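Local coordinates for PDZ domain protein (Parabacteroides distasonis, PDB 4L8N) that is of unknown function but binds magnesium and combines N-terminal and C-terminal PDZ domains with a DUF4136 domain, at residues S84-S88 / K174-T178; T147-S151 / I168-T173; L241-G245 / Y272-A278. All coordinates share one frame; numbering follows the deposited sequence.

How the interactions relate
Interactions 1 and 2 share helix 158-175 and touch directly, their centres about 12 Å apart: L177 N lies 3.0 Å from L172 O and T178 O lies 2.9 Å from F148 N, both probable hydrogen bonds. Interaction 2 packs the helix on strand 147-150, and interaction 1 sets the end of that helix against a loop of the N-terminal PDZ-like sheet. Interaction 3, centred about 19 Å from interaction 2 and 27 Å from interaction 1, packs a second helix on the same mixed sheet. It lies closest to the magnesium-binding residues: the side chain of Y272 is about 6 Å from that of D270 and 11 Å from that of E239; the others lie away from it.

Interaction 1: residues S84-S88 / K174-T178; sequences SNLSS and KKGLT
L86 and S87 meet K175 and G176 with no ring between them, and the one side-chain amide, that of N85, is spent on shaping the loop. Its OD1 takes S88 N almost in line with the C=O bond and S87 N from above the plane, 40° out of it, an Asx turn within a wider Asx motif. The loop joins strands 78-84 and 91-101 of the N-terminal PDZ-like sheet and faces the end of helix 158-175, where G176 closes a Schellman motif with positive phi (110°). S87 OG lies 3.3 Å from G176 CA, and a side chain on G176 would run into it. L86 carries the apolar part: CB is 3.6 Å from K175 O and 3.9 Å from L177 CD2, and CD1 runs alongside K175 CB, 4.1 Å away. W24 and P290 also pack on L86. K175 bends its tip away, its NZ bonded to the carbonyls of Y289 and C286. L86 O and G176 O are two acceptors 3.4 Å apart, and K146 NZ donates weakly to L86 O. The chemistry implies a junction held by van der Waals packing, its polar bonding made within the loop or to neighbouring residues.

Interaction 2: residues T147-S151 / I168-T173; sequences TFAFS and IENELT
This is apolar packing of a helix on an edge region of the mixed sheet, with F148 and F150 of strand 147-150 reaching across to I168, E169, L172 and T173. L172 sits over one face of the F148 ring: its CD1 is 4.1 Å from the ring centroid and 12° off the normal, a CH-pi contact, while L172 CB touches F148 CZ. T173 CG2 and E169 CG come instead to the rim of the same ring, E169 CG at 3.9 Å from F148 CZ. F148 reaches these partners with CG wedged between its backbone N and carbonyl carbon (chi1 68°). Strand 147-150, helix 158-175 and strand 178-179 form a beta-alpha-beta crossover, and the helix segment runs back antiparallel to the strand at an axis distance of 10.5 Å. F150 meets the helix with the edge of its ring: CE1 is 4.0 Å from I168 CB, and CZ approaches E169 N at 3.7 Å. I188 of strand 186-196 packs against both phenylalanines. T173 OG1 donates to E169 O at 2.8 Å, from the opposite face of that carbonyl plane to T173 N, a bond that probably helps hold the rotation placing CG2 at the edge of the F148 ring.

Interaction 3: residues L241-G245 / Y272-A278; sequences LLQFG and YRLDEYA
Helix 274-285 lies on strand 240-250 here through L242, F244, L274, Y277 and A278, with Y272, just ahead of the helix, about 6 Å from the magnesium-binding D270 between side chains. L242 CD2 stands over the centre of one face of the Y277 ring, 3.6 Å from its centroid and 7° off the normal, a close CH-pi contact. L242 CG meets L274 CD2 at 3.7 Å, the two leucine side chains running antiparallel alongside each other. The same L274 CD2 lies 3.6 Å from Q243 O. F244 CB packs on Y277 CE2 at 3.9 Å, and A278 CB reaches F244 CZ at 3.7 Å, sitting off-centre over the ring. Y277 is directed at the strand by a CG trans to its own nitrogen (chi1 -171°), and its OH is bonded to E266. Replacing Y277 by an alanine would probably leave L242 CD2 without its ring face and E266 without this hydroxyl partner. At the helix start R273 grips D275 side-on, NE to OD1 and NH2 to OD2. Y272 meets F228 of the second subunit edge-to-face. L160 and I164 of helix 158-175 touch L274 and F244, and two helices on one face of a sheet make the two-layer alpha/beta packing to which this contact belongs.

Interaction 1: residues S84-S88 / K174-T178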
loop_
_atom_site.group_PDB
_atom_site.type_symbol
_atom_site.label_atom_id
_atom_site.label_comp_id
_atom_site.label_asym_id
_atom_site.label_seq_id
_atom_site.Cartn_x
_atom_site.Cartn_y
_atom_site.Cartn_z
ATOM N N SER A 84 26.075 11.507 19.276
ATOM C CA SER A 84 24.786 11.536 19.934
ATOM C C SER A 84 23.925 10.374 19.385
ATOM O O SER A 84 24.022 9.991 18.208
ATOM C CB SER A 84 24.091 12.889 19.805
ATOM O OG SER A 84 23.383 13.076 18.592
ATOM N N ASN A 85 23.122 9.795 20.275
ATOM C CA ASN A 85 22.166 8.729 19.995
ATOM C C ASN A 85 21.050 8.762 21.059
ATOM O O ASN A 85 20.923 9.747 21.798
ATOM C CB ASN A 85 22.866 7.372 19.942
ATOM C CG ASN A 85 23.672 7.048 21.156
ATOM O OD1 ASN A 85 23.304 7.371 22.278
ATOM N ND2 ASN A 85 24.819 6.446 20.950
ATOM N N LEU A 86 20.260 7.692 21.148
ATOM C CA LEU A 86 19.145 7.580 22.087
ATOM C C LEU A 86 19.612 7.228 23.520
ATOM O O LEU A 86 18.855 7.440 24.466
ATOM C CB LEU A 86 18.114 6.566 21.560
ATOM C CG LEU A 86 17.469 6.895 20.185
ATOM C CD1 LEU A 86 16.542 5.759 19.732
ATOM C CD2 LEU A 86 16.697 8.202 20.232
ATOM N N SER A 87 20.859 6.740 23.687
ATOM C CA SER A 87 21.444 6.442 25.003
ATOM C C SER A 87 21.933 7.731 25.653
ATOM O O SER A 87 21.617 7.965 26.820
ATOM C CB SER A 87 22.590 5.443 24.888
ATOM O OG SER A 87 22.188 4.136 25.260
ATOM N N SER A 88 22.661 8.592 24.906
ATOM C CA SER A 88 23.140 9.856 25.470
ATOM C C SER A 88 23.104 11.035 24.467
ATOM O O SER A 88 23.285 10.837 23.268
ATOM C CB SER A 88 24.559 9.695 26.009
ATOM O OG SER A 88 25.462 9.432 24.951
ATOM N N LYS A 174 17.559 -2.047 23.249
ATOM C CA LYS A 174 18.836 -2.196 22.525
ATOM C C LYS A 174 19.288 -0.860 21.913
ATOM O O LYS A 174 20.484 -0.620 21.778
ATOM C CB LYS A 174 18.759 -3.266 21.434
ATOM C CG LYS A 174 18.745 -4.704 21.950
ATOM C CD LYS A 174 18.843 -5.721 20.808
ATOM C CE LYS A 174 17.518 -6.090 20.174
ATOM N NZ LYS A 174 17.690 -6.597 18.787
ATOM N N LYS A 175 18.324 0.010 21.577
ATOM C CA LYS A 175 18.554 1.319 20.983
ATOM C C LYS A 175 19.060 2.342 22.030
ATOM O O LYS A 175 19.674 3.351 21.662
ATOM C CB LYS A 175 17.258 1.800 20.308
ATOM C CG LYS A 175 17.021 1.083 18.985
ATOM C CD LYS A 175 15.617 1.250 18.391
ATOM C CE LYS A 175 15.480 0.425 17.132
ATOM N NZ LYS A 175 16.431 0.859 16.063
ATOM N N GLY A 176 18.825 2.050 23.307
ATOM C CA GLY A 176 19.209 2.899 24.433
ATOM C C GLY A 176 18.041 3.565 25.147
ATOM O O GLY A 176 18.246 4.425 26.007
ATOM N N LEU A 177 16.807 3.207 24.777
ATOM C CA LEU A 177 15.601 3.713 25.420
ATOM C C LEU A 177 15.350 2.878 26.682
ATOM O O LEU A 177 15.857 1.760 26.818
ATOM C CB LEU A 177 14.373 3.725 24.482
ATOM C CG LEU A 177 14.458 4.596 23.203
ATOM C CD1 LEU A 177 13.139 4.581 22.454
ATOM C CD2 LEU A 177 14.829 6.050 23.515
ATOM N N THR A 178 14.617 3.446 27.634
ATOM C CA THR A 178 14.397 2.723 28.872
ATOM C C THR A 178 12.903 2.756 29.275
ATOM O O THR A 178 12.173 3.706 28.954
ATOM C CB THR A 178 15.356 3.238 29.943
ATOM O OG1 THR A 178 15.056 2.590 31.169
ATOM C CG2 THR A 178 15.345 4.770 30.100
#

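Interaction 2: residues T147-S151 / I168-T173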
loop_
_atom_site.group_PDB
_atom_site.type_symbol
_atom_site.label_atom_id
_atom_site.label_comp_id
_atom_site.label_asym_id
_atom_site.label_seq_id
_atom_site.Cartn_x
_atom_site.Cartn_y
_atom_site.Cartn_z
ATOM N N THR A 147 12.294 7.580 27.392
ATOM C CA THR A 147 11.593 6.512 28.107
ATOM C C THR A 147 10.264 6.139 27.452
ATOM O O THR A 147 9.599 6.968 26.804
ATOM C CB THR A 147 11.363 6.868 29.620
ATOM O OG1 THR A 147 10.377 7.893 29.765
ATOM C CG2 THR A 147 12.641 7.274 30.343
ATOM N N PHE A 148 9.860 4.876 27.669
ATOM C CA PHE A 148 8.631 4.369 27.104
ATOM C C PHE A 148 7.906 3.431 28.056
ATOM O O PHE A 148 8.445 2.986 29.062
ATOM C CB PHE A 148 8.922 3.655 25.769
ATOM C CG PHE A 148 9.702 2.365 25.888
ATOM C CD1 PHE A 148 11.082 2.380 26.086
ATOM C CD2 PHE A 148 9.067 1.136 25.755
ATOM C CE1 PHE A 148 11.794 1.197 26.226
ATOM C CE2 PHE A 148 9.781 -0.047 25.883
ATOM C CZ PHE A 148 11.142 -0.011 26.102
ATOM N N ALA A 149 6.657 3.155 27.719
ATOM C CA ALA A 149 5.767 2.219 28.383
ATOM C C ALA A 149 4.755 1.762 27.351
ATOM O O ALA A 149 4.570 2.438 26.336
ATOM C CB ALA A 149 5.092 2.858 29.587
ATOM N N PHE A 150 4.151 0.603 27.567
ATOM C CA PHE A 150 3.163 0.095 26.629
ATOM C C PHE A 150 1.788 0.526 27.038
ATOM O O PHE A 150 1.533 0.709 28.227
ATOM C CB PHE A 150 3.254 -1.431 26.522
ATOM C CG PHE A 150 4.580 -1.826 25.921
ATOM C CD1 PHE A 150 4.772 -1.799 24.542
ATOM C CD2 PHE A 150 5.662 -2.138 26.733
ATOM C CE1 PHE A 150 6.011 -2.121 23.986
ATOM C CE2 PHE A 150 6.911 -2.428 26.178
ATOM C CZ PHE A 150 7.074 -2.433 24.805
ATOM N N SER A 151 0.897 0.725 26.056
ATOM C CA SER A 151 -0.478 1.088 26.356
ATOM C C SER A 151 -1.217 -0.170 26.878
ATOM O O SER A 151 -0.751 -1.300 26.652
ATOM C CB SER A 151 -1.164 1.736 25.151
ATOM O OG SER A 151 -1.411 0.882 24.047
ATOM N N ILE A 168 9.091 -5.532 20.929
ATOM C CA ILE A 168 9.313 -4.091 20.831
ATOM C C ILE A 168 10.197 -3.636 21.985
ATOM O O ILE A 168 11.133 -2.859 21.751
ATOM C CB ILE A 168 7.999 -3.273 20.763
ATOM C CG1 ILE A 168 7.087 -3.792 19.641
ATOM C CG2 ILE A 168 8.293 -1.753 20.578
ATOM C CD1 ILE A 168 5.676 -3.471 19.864
ATOM N N GLU A 169 9.961 -4.169 23.205
ATOM C CA GLU A 169 10.766 -3.810 24.375
ATOM C C GLU A 169 12.236 -4.148 24.157
ATOM O O GLU A 169 13.072 -3.304 24.442
ATOM C CB GLU A 169 10.250 -4.479 25.657
ATOM C CG GLU A 169 10.773 -3.822 26.921
ATOM C CD GLU A 169 10.364 -4.486 28.220
ATOM O OE1 GLU A 169 9.190 -4.914 28.327
ATOM O OE2 GLU A 169 11.208 -4.544 29.144
ATOM N N ASN A 170 12.552 -5.337 23.622
ATOM C CA ASN A 170 13.938 -5.728 23.334
ATOM C C ASN A 170 14.563 -4.807 22.292
ATOM O O ASN A 170 15.697 -4.386 22.485
ATOM C CB ASN A 170 14.068 -7.203 22.874
ATOM C CG ASN A 170 13.707 -8.251 23.921
ATOM O OD1 ASN A 170 13.711 -8.000 25.143
ATOM N ND2 ASN A 170 13.393 -9.467 23.458
ATOM N N GLU A 171 13.820 -4.458 21.225
ATOM C CA GLU A 171 14.330 -3.584 20.165
ATOM C C GLU A 171 14.688 -2.197 20.657
ATOM O O GLU A 171 15.756 -1.696 20.308
ATOM C CB GLU A 171 13.327 -3.454 19.007
ATOM C CG GLU A 171 13.310 -4.641 18.065
ATOM C CD GLU A 171 14.645 -5.294 17.750
ATOM O OE1 GLU A 171 15.498 -4.646 17.100
ATOM O OE2 GLU A 171 14.828 -6.467 18.145
ATOM N N LEU A 172 13.802 -1.590 21.471
ATOM C CA LEU A 172 13.934 -0.227 21.983
ATOM C C LEU A 172 14.945 -0.134 23.119
ATOM O O LEU A 172 15.659 0.875 23.214
ATOM C CB LEU A 172 12.561 0.319 22.434
ATOM C CG LEU A 172 11.459 0.462 21.362
ATOM C CD1 LEU A 172 10.244 1.205 21.936
ATOM C CD2 LEU A 172 11.956 1.171 20.128
ATOM N N THR A 173 15.030 -1.176 23.983
ATOM C CA THR A 173 16.052 -1.152 25.041
ATOM C C THR A 173 17.443 -1.323 24.398
ATOM O O THR A 173 18.382 -0.733 24.897
ATOM C CB THR A 173 15.782 -2.140 26.184
ATOM O OG1 THR A 173 15.621 -3.460 25.676
ATOM C CG2 THR A 173 14.585 -1.733 27.028
#

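Interaction 3: residues L241-G245 / Y272-A278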
loop_
_atom_site.group_PDB
_atom_site.type_symbol
_atom_site.label_atom_id
_atom_site.label_comp_id
_atom_site.label_asym_id
_atom_site.label_seq_id
_atom_site.Cartn_x
_atom_site.Cartn_y
_atom_site.Cartn_z
ATOM N N LEU A 241 -5.614 -11.673 4.688
ATOM C CA LEU A 241 -5.025 -10.342 4.849
ATOM C C LEU A 241 -4.437 -10.214 6.241
ATOM O O LEU A 241 -5.059 -10.635 7.234
ATOM C CB LEU A 241 -6.050 -9.210 4.589
ATOM C CG LEU A 241 -6.782 -9.247 3.250
ATOM C CD1 LEU A 241 -8.010 -8.349 3.271
ATOM C CD2 LEU A 241 -5.855 -8.955 2.074
ATOM N N LEU A 242 -3.223 -9.663 6.300
ATOM C CA LEU A 242 -2.516 -9.454 7.554
ATOM C C LEU A 242 -2.118 -7.991 7.700
ATOM O O LEU A 242 -1.490 -7.395 6.803
ATOM C CB LEU A 242 -1.269 -10.367 7.686
ATOM C CG LEU A 242 -0.637 -10.482 9.096
ATOM C CD1 LEU A 242 -0.093 -11.894 9.347
ATOM C CD2 LEU A 242 0.490 -9.446 9.310
ATOM N N GLN A 243 -2.438 -7.447 8.873
ATOM C CA GLN A 243 -2.034 -6.111 9.249
ATOM C C GLN A 243 -1.297 -6.174 10.585
ATOM O O GLN A 243 -1.710 -6.893 11.499
ATOM C CB GLN A 243 -3.231 -5.144 9.319
ATOM C CG GLN A 243 -2.793 -3.700 9.591
ATOM C CD GLN A 243 -3.930 -2.768 9.898
ATOM O OE1 GLN A 243 -4.318 -1.950 9.063
ATOM N NE2 GLN A 243 -4.451 -2.833 11.118
ATOM N N PHE A 244 -0.199 -5.435 10.683
ATOM C CA PHE A 244 0.576 -5.340 11.913
ATOM C C PHE A 244 1.230 -3.961 11.953
ATOM O O PHE A 244 1.904 -3.554 11.006
ATOM C CB PHE A 244 1.600 -6.494 12.070
ATOM C CG PHE A 244 2.449 -6.367 13.311
ATOM C CD1 PHE A 244 1.886 -6.485 14.577
ATOM C CD2 PHE A 244 3.807 -6.104 13.219
ATOM C CE1 PHE A 244 2.663 -6.308 15.726
ATOM C CE2 PHE A 244 4.588 -5.946 14.373
ATOM C CZ PHE A 244 4.003 -6.032 15.618
ATOM N N GLY A 245 0.968 -3.234 13.025
ATOM C CA GLY A 245 1.497 -1.890 13.199
ATOM C C GLY A 245 2.026 -1.564 14.578
ATOM O O GLY A 245 1.592 -2.144 15.580
ATOM N N TYR A 272 -1.738 -17.634 8.950
ATOM C CA TYR A 272 -0.481 -17.256 9.593
ATOM C C TYR A 272 -0.698 -16.604 10.977
ATOM O O TYR A 272 -1.668 -15.863 11.184
ATOM C CB TYR A 272 0.299 -16.325 8.677
ATOM C CG TYR A 272 1.775 -16.320 8.965
ATOM C CD1 TYR A 272 2.617 -17.279 8.412
ATOM C CD2 TYR A 272 2.336 -15.367 9.812
ATOM C CE1 TYR A 272 3.976 -17.298 8.699
ATOM C CE2 TYR A 272 3.693 -15.381 10.114
ATOM C CZ TYR A 272 4.510 -16.349 9.552
ATOM O OH TYR A 272 5.850 -16.376 9.840
ATOM N N ARG A 273 0.209 -16.915 11.922
ATOM C CA ARG A 273 0.200 -16.443 13.316
ATOM C C ARG A 273 0.801 -15.031 13.445
ATOM O O ARG A 273 1.921 -14.790 12.982
ATOM C CB ARG A 273 0.974 -17.425 14.213
ATOM C CG ARG A 273 0.332 -18.803 14.369
ATOM C CD ARG A 273 1.046 -19.653 15.406
ATOM N NE ARG A 273 0.891 -19.105 16.755
ATOM C CZ ARG A 273 -0.083 -19.434 17.598
ATOM N NH1 ARG A 273 -0.980 -20.355 17.262
ATOM N NH2 ARG A 273 -0.160 -18.857 18.790
ATOM N N LEU A 274 0.059 -14.101 14.081
ATOM C CA LEU A 274 0.506 -12.711 14.260
ATOM C C LEU A 274 1.704 -12.618 15.224
ATOM O O LEU A 274 2.547 -11.728 15.051
ATOM C CB LEU A 274 -0.638 -11.786 14.719
ATOM C CG LEU A 274 -1.554 -11.235 13.599
ATOM C CD1 LEU A 274 -2.839 -10.706 14.160
ATOM C CD2 LEU A 274 -0.869 -10.133 12.796
ATOM N N ASP A 275 1.807 -13.553 16.200
ATOM C CA ASP A 275 2.933 -13.572 17.143
ATOM C C ASP A 275 4.226 -13.903 16.395
ATOM O O ASP A 275 5.228 -13.199 16.582
ATOM C CB ASP A 275 2.700 -14.521 18.349
ATOM C CG ASP A 275 2.193 -15.933 18.066
ATOM O OD1 ASP A 275 2.574 -16.509 17.023
ATOM O OD2 ASP A 275 1.507 -16.502 18.944
ATOM N N GLU A 276 4.174 -14.913 15.495
ATOM C CA GLU A 276 5.301 -15.327 14.662
ATOM C C GLU A 276 5.689 -14.192 13.729
ATOM O O GLU A 276 6.874 -13.876 13.623
ATOM C CB GLU A 276 4.982 -16.613 13.884
ATOM C CG GLU A 276 5.088 -17.861 14.754
ATOM C CD GLU A 276 4.665 -19.188 14.149
ATOM O OE1 GLU A 276 4.812 -19.375 12.918
ATOM O OE2 GLU A 276 4.238 -20.071 14.928
ATOM N N TYR A 277 4.687 -13.526 13.133
ATOM C CA TYR A 277 4.870 -12.383 12.245
ATOM C C TYR A 277 5.619 -11.249 12.985
ATOM O O TYR A 277 6.612 -10.756 12.450
ATOM C CB TYR A 277 3.512 -11.880 11.665
ATOM C CG TYR A 277 3.740 -10.836 10.591
ATOM C CD1 TYR A 277 3.959 -11.208 9.270
ATOM C CD2 TYR A 277 3.863 -9.485 10.916
ATOM C CE1 TYR A 277 4.278 -10.265 8.297
ATOM C CE2 TYR A 277 4.189 -8.535 9.950
ATOM C CZ TYR A 277 4.422 -8.936 8.647
ATOM O OH TYR A 277 4.791 -8.025 7.692
ATOM N N ALA A 278 5.131 -10.844 14.196
ATOM C CA ALA A 278 5.728 -9.792 15.048
ATOM C C ALA A 278 7.200 -10.122 15.397
ATOM O O ALA A 278 8.073 -9.263 15.220
ATOM C CB ALA A 278 4.914 -9.597 16.332
#